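PDB 3K6Y: possible membrane-associated serine protease from Mycobacterium tuberculosis, which cleaves proteins as a membrane-associated serine protease of the S1C family and protects Mycobacterium tuberculosis from oxidative and acidic stress. Local coordinates for the interface of chains A and B. Sequence-based numbering; all coordinates share one arbitrary frame. Chains: chain A/B, Possible membrane-associated serine protease.

Contact 1 lies across the two-fold axis between the copies of the protease domain, and contact 2 flanks it, their C-alpha centres about 11 Å apart. A:Arg53, in 3-10 helix 52-54, and A:Cys235, near the C-terminus, belong to both. A:Arg53 uses its guanidinium in contact 1 and its carbonyl oxygen in contact 2, while A:Cys235 gives its backbone N-H to contact 1 and its sulfur to the packing of contact 2. The centres lie about 11 Å and 13 Å from the catalytic A:His75. The protein is a monomer, so this symmetric pairing may come from the crystal.

Contact 1: the interface of chains A and B. Residues chain A 53, 161, 163, 233-235; chain B 53, 161, 163, 233-235.
The carbonyl oxygen of A:Gly233 is gripped twice, by both terminal nitrogens of A:Arg53 in the same chain. The guanidinium meets it end-on: A:Arg53 NH1 and A:Arg53 NH2 each lie 2.8 Å from A:Gly233 O, and the oxygen sits in the guanidinium plane. The interface is a two-fold contact between copies of one trypsin-like S1C protease domain, possibly made only in the crystal, and the grip ties 3-10 helix 52-54 to the C-terminal segment and fixes the guanidinium's rotation. The arginine chain reaches it by bending at its third torsion (chi3 -73°). The same A:Arg53 NH2 then turns its other N-H across the interface to the carboxylate of B:Asp163, a hydrogen-bonded salt bridge of 3.0 Å to OD2. Guanidinium and carboxylate cross obliquely, their planes 54° apart; OD2 lies near the guanidinium plane, and NH2 reaches it from above the carboxylate plane. The other oxygen of that carboxylate takes the backbone N-H of A:Cys235, with N to B:Asp163 OD1 at 3.1 Å, again from above the carboxylate plane. Water 2, 2.7 Å from B:Asp163 OD1, also bonds to A:Cys235 O, closing a small ring around the cysteine backbone. Both carboxylate oxygens are thus engaged, and the nearby guanidinium would be expected to stabilise the charged form of the acid. Alongside, the sulfur of A:Cys235 lies against the carboxylate group, SG to B:Asp163 CG being 3.5 Å. B:Tyr161 turns one ring face to the methyl of A:Ala234, which sits offset toward the rim, with A:Ala234 CB 3.5 Å from B:Tyr161 CD1, while A:Arg53 NH2 and B:Asp163 OD2 lie at the ring's edge. Every pair recurs with the chains exchanged, and at the two-fold axis the methyls of A:Ala234 and B:Ala234 meet tip to tip, CB to CB 3.6 Å.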
loop_
_atom_site.group_PDB
_atom_site.type_symbol
_atom_site.label_atom_id
_atom_site.label_comp_id
_atom_site.label_asym_id
_atom_site.label_seq_id
_atom_site.Cartn_x
_atom_site.Cartn_y
_atom_site.Cartn_z
ATOM N N ARG A 53 -0.884 -12.660 0.916
ATOM C CA ARG A 53 -2.080 -11.838 1.043
ATOM C C ARG A 53 -2.897 -11.895 -0.247
ATOM O O ARG A 53 -4.120 -11.712 -0.241
ATOM C CB ARG A 53 -1.686 -10.394 1.330
ATOM C CG ARG A 53 -1.656 -9.976 2.770
ATOM C CD ARG A 53 -1.772 -8.450 2.869
ATOM N NE ARG A 53 -0.544 -7.767 2.453
ATOM C CZ ARG A 53 -0.506 -6.659 1.711
ATOM N NH1 ARG A 53 0.663 -6.111 1.434
ATOM N NH2 ARG A 53 -1.615 -6.098 1.230
ATOM N N TYR A 161 -3.563 0.245 -8.614
ATOM C CA TYR A 161 -4.664 -0.166 -7.745
ATOM C C TYR A 161 -6.037 0.218 -8.271
ATOM O O TYR A 161 -7.052 -0.124 -7.650
ATOM C CB TYR A 161 -4.521 0.495 -6.385
ATOM C CG TYR A 161 -3.216 0.276 -5.654
ATOM C CD1 TYR A 161 -2.587 1.364 -5.036
ATOM C CD2 TYR A 161 -2.656 -0.986 -5.521
ATOM C CE1 TYR A 161 -1.419 1.223 -4.298
ATOM C CE2 TYR A 161 -1.428 -1.148 -4.803
ATOM C CZ TYR A 161 -0.839 -0.031 -4.193
ATOM O OH TYR A 161 0.332 -0.205 -3.472
ATOM N N ASP A 163 -6.972 3.292 -8.212
ATOM C CA ASP A 163 -7.380 4.417 -7.366
ATOM C C ASP A 163 -8.190 5.443 -8.157
ATOM O O ASP A 163 -8.036 5.566 -9.372
ATOM C CB ASP A 163 -6.152 5.120 -6.756
ATOM C CG ASP A 163 -5.416 4.283 -5.707
ATOM O OD1 ASP A 163 -6.063 3.545 -4.935
ATOM O OD2 ASP A 163 -4.161 4.403 -5.675
ATOM N N GLY A 233 1.943 -2.157 -0.239
ATOM C CA GLY A 233 0.589 -1.781 -0.618
ATOM C C GLY A 233 -0.387 -2.940 -0.764
ATOM O O GLY A 233 -0.269 -3.993 -0.127
ATOM N N ALA A 234 -1.385 -2.733 -1.614
ATOM C CA ALA A 234 -2.457 -3.692 -1.810
ATOM C C ALA A 234 -2.097 -4.677 -2.901
ATOM O O ALA A 234 -1.245 -4.424 -3.760
ATOM C CB ALA A 234 -3.738 -2.965 -2.180
ATOM N N CYS A 235 -2.797 -5.800 -2.906
ATOM C CA CYS A 235 -2.735 -6.726 -4.028
ATOM C C CYS A 235 -3.358 -6.086 -5.245
ATOM O O CYS A 235 -4.417 -5.434 -5.159
ATOM C CB CYS A 235 -3.498 -8.008 -3.702
ATOM S SG CYS A 235 -2.806 -8.835 -2.251
ATOM N N ARG B 53 -4.994 10.955 -4.117
ATOM C CA ARG B 53 -5.084 9.760 -4.944
ATOM C C ARG B 53 -6.493 9.171 -4.866
ATOM O O ARG B 53 -6.959 8.498 -5.793
ATOM C CB ARG B 53 -4.074 8.723 -4.467
ATOM C CG ARG B 53 -2.749 8.698 -5.169
ATOM C CD ARG B 53 -2.082 7.333 -4.968
ATOM N NE ARG B 53 -1.573 7.154 -3.605
ATOM C CZ ARG B 53 -1.675 6.027 -2.898
ATOM N NH1 ARG B 53 -1.139 5.973 -1.693
ATOM N NH2 ARG B 53 -2.317 4.957 -3.371
ATOM N N TYR B 161 -8.290 -3.683 2.159
ATOM C CA TYR B 161 -8.271 -3.587 0.701
ATOM C C TYR B 161 -9.141 -4.620 0.005
ATOM O O TYR B 161 -9.250 -4.605 -1.228
ATOM C CB TYR B 161 -6.857 -3.795 0.189
ATOM C CG TYR B 161 -5.787 -2.888 0.752
ATOM C CD1 TYR B 161 -4.560 -3.437 1.144
ATOM C CD2 TYR B 161 -5.961 -1.514 0.829
ATOM C CE1 TYR B 161 -3.513 -2.653 1.612
ATOM C CE2 TYR B 161 -4.911 -0.691 1.350
ATOM C CZ TYR B 161 -3.697 -1.285 1.723
ATOM O OH TYR B 161 -2.676 -0.476 2.195
ATOM N N ASP B 163 -8.222 -7.699 -0.062
ATOM C CA ASP B 163 -7.264 -8.665 -0.609
ATOM C C ASP B 163 -7.820 -10.087 -0.562
ATOM O O ASP B 163 -8.659 -10.409 0.281
ATOM C CB ASP B 163 -5.937 -8.627 0.172
ATOM C CG ASP B 163 -5.132 -7.342 -0.036
ATOM O OD1 ASP B 163 -5.123 -6.790 -1.156
ATOM O OD2 ASP B 163 -4.493 -6.914 0.962
ATOM N N GLY B 233 -0.223 2.656 1.175
ATOM C CA GLY B 233 -0.972 1.670 0.410
ATOM C C GLY B 233 -2.012 2.244 -0.542
ATOM O O GLY B 233 -1.899 3.364 -1.053
ATOM N N ALA B 234 -3.043 1.449 -0.798
ATOM C CA ALA B 234 -4.081 1.795 -1.750
ATOM C C ALA B 234 -5.195 2.562 -1.070
ATOM O O ALA B 234 -5.383 2.501 0.150
ATOM C CB ALA B 234 -4.643 0.534 -2.383
ATOM N N CYS B 235 -5.984 3.253 -1.876
ATOM C CA CYS B 235 -7.231 3.835 -1.399
ATOM C C CYS B 235 -8.201 2.733 -1.049
ATOM O O CYS B 235 -8.334 1.735 -1.785
ATOM C CB CYS B 235 -7.854 4.715 -2.480
ATOM S SG CYS B 235 -6.747 6.064 -2.951
HETATM O O HOH W 1 -7.779 1.439 -4.547
HETATM O O HOH W 2 -6.471 -5.573 -3.213
#

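Contact 2: the interface of chains A and B. Residues chain A 52-55, 235; chain B 159, 164-165.
This is a flank of the two-fold interface, where the turn formed by 3-10 helix 52-54 of chain A lies against a proline-glutamate loop of chain B; with its symmetry twin it widens the pairing in the deposited assembly, although the protein is a monomer and the contact may come from the crystal. Backbone begins it: B:Glu165 N donates to A:Arg53 O at 3.0 Å, coming in from above the carbonyl plane. Just before it, the ring of B:Pro164 packs over the turn, its CG 3.8 Å from A:Cys54 CA, and its CD edges towards the disulfide that joins A:Cys54 to A:Cys235, 4.1 Å from A:Cys235 SG. That intrachain disulfide ties the helix to the C-terminal segment and may stiffen the surface on which the proline rests. Past the CB edge of the ring, A:Gln55 runs by in the opposite direction, its amide carbon CD 3.8 Å from B:Pro164 CB. The glutamine runs extended beyond CG (chi2 175°), which carries its amide out to the tip of B:Glu165. There A:Gln55 NE2 donates to the carboxylate oxygen B:Glu165 OE1 at 2.8 Å, almost straight at the hydrogen (170°). OE1 lies close to the amide plane, but the donor stands above the carboxylate, and the two side chains cross at about a right angle. B:Glu165 reaches this position with CG anti to its backbone N (chi1 -174°) and a bend at the next torsion that folds the carboxylate back. B:Asp159 turns its carboxylate towards the A:Arg53 chain, OD2 3.8 Å from A:Arg53 CD, without a salt bridge; its charge might still be felt by the guanidinium. Water 3 also holds the glutamate, bridging B:Glu165 OE1 at 2.9 Å to the carbonyl oxygen A:Pro52 O at 2.7 Å.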
loop_
_atom_site.group_PDB
_atom_site.type_symbol
_atom_site.label_atom_id
_atom_site.label_comp_id
_atom_site.label_asym_id
_atom_site.label_seq_id
_atom_site.Cartn_x
_atom_site.Cartn_y
_atom_site.Cartn_z
ATOM N N PRO A 52 1.395 -14.075 -0.045
ATOM C CA PRO A 52 0.270 -14.825 0.549
ATOM C C PRO A 52 -0.998 -13.976 0.726
ATOM O O PRO A 52 -2.095 -14.530 0.651
ATOM C CB PRO A 52 0.837 -15.309 1.896
ATOM C CG PRO A 52 2.030 -14.412 2.187
ATOM C CD PRO A 52 2.594 -14.116 0.810
ATOM N N ARG A 53 -0.884 -12.660 0.916
ATOM C CA ARG A 53 -2.080 -11.838 1.043
ATOM C C ARG A 53 -2.897 -11.895 -0.247
ATOM O O ARG A 53 -4.120 -11.712 -0.241
ATOM C CB ARG A 53 -1.686 -10.394 1.330
ATOM C CG ARG A 53 -1.656 -9.976 2.770
ATOM C CD ARG A 53 -1.772 -8.450 2.869
ATOM N NE ARG A 53 -0.544 -7.767 2.453
ATOM C CZ ARG A 53 -0.506 -6.659 1.711
ATOM N NH1 ARG A 53 0.663 -6.111 1.434
ATOM N NH2 ARG A 53 -1.615 -6.098 1.230
ATOM N N CYS A 54 -2.209 -12.147 -1.363
ATOM C CA CYS A 54 -2.813 -12.131 -2.673
ATOM C C CYS A 54 -3.036 -13.548 -3.186
ATOM O O CYS A 54 -3.488 -13.726 -4.309
ATOM C CB CYS A 54 -1.883 -11.394 -3.666
ATOM S SG CYS A 54 -1.212 -9.836 -3.055
ATOM N N GLN A 55 -2.664 -14.534 -2.375
ATOM C CA GLN A 55 -2.708 -15.964 -2.759
ATOM C C GLN A 55 -1.948 -16.218 -4.059
ATOM O O GLN A 55 -2.399 -16.950 -4.936
ATOM C CB GLN A 55 -4.158 -16.477 -2.825
ATOM C CG GLN A 55 -4.892 -16.311 -1.498
ATOM C CD GLN A 55 -6.352 -16.675 -1.522
ATOM O OE1 GLN A 55 -6.981 -16.702 -2.574
ATOM N NE2 GLN A 55 -6.902 -16.898 -0.341
ATOM N N CYS A 235 -2.797 -5.800 -2.906
ATOM C CA CYS A 235 -2.735 -6.726 -4.028
ATOM C C CYS A 235 -3.358 -6.086 -5.245
ATOM O O CYS A 235 -4.417 -5.434 -5.159
ATOM C CB CYS A 235 -3.498 -8.008 -3.702
ATOM S SG CYS A 235 -2.806 -8.835 -2.251
ATOM N N ASP B 159 -9.265 -7.973 4.661
ATOM C CA ASP B 159 -8.491 -6.823 5.132
ATOM C C ASP B 159 -9.048 -5.556 4.506
ATOM O O ASP B 159 -10.038 -5.617 3.759
ATOM C CB ASP B 159 -6.989 -7.025 4.900
ATOM C CG ASP B 159 -6.562 -6.955 3.436
ATOM O OD1 ASP B 159 -7.315 -6.471 2.555
ATOM O OD2 ASP B 159 -5.411 -7.393 3.191
ATOM N N PRO B 164 -7.337 -10.957 -1.464
ATOM C CA PRO B 164 -7.787 -12.360 -1.495
ATOM C C PRO B 164 -7.786 -13.133 -0.166
ATOM O O PRO B 164 -8.777 -13.800 0.154
ATOM C CB PRO B 164 -6.818 -12.999 -2.513
ATOM C CG PRO B 164 -6.569 -11.893 -3.475
ATOM C CD PRO B 164 -6.437 -10.657 -2.599
ATOM N N GLU B 165 -6.699 -13.073 0.593
ATOM C CA GLU B 165 -6.582 -13.870 1.817
ATOM C C GLU B 165 -7.224 -13.147 3.014
ATOM O O GLU B 165 -6.821 -12.033 3.357
ATOM C CB GLU B 165 -5.114 -14.176 2.126
ATOM C CG GLU B 165 -4.896 -15.129 3.322
ATOM C CD GLU B 165 -5.461 -16.547 3.119
ATOM O OE1 GLU B 165 -5.364 -17.112 2.011
ATOM O OE2 GLU B 165 -6.009 -17.113 4.088
HETATM O O HOH W 3 -2.513 -17.063 1.406
#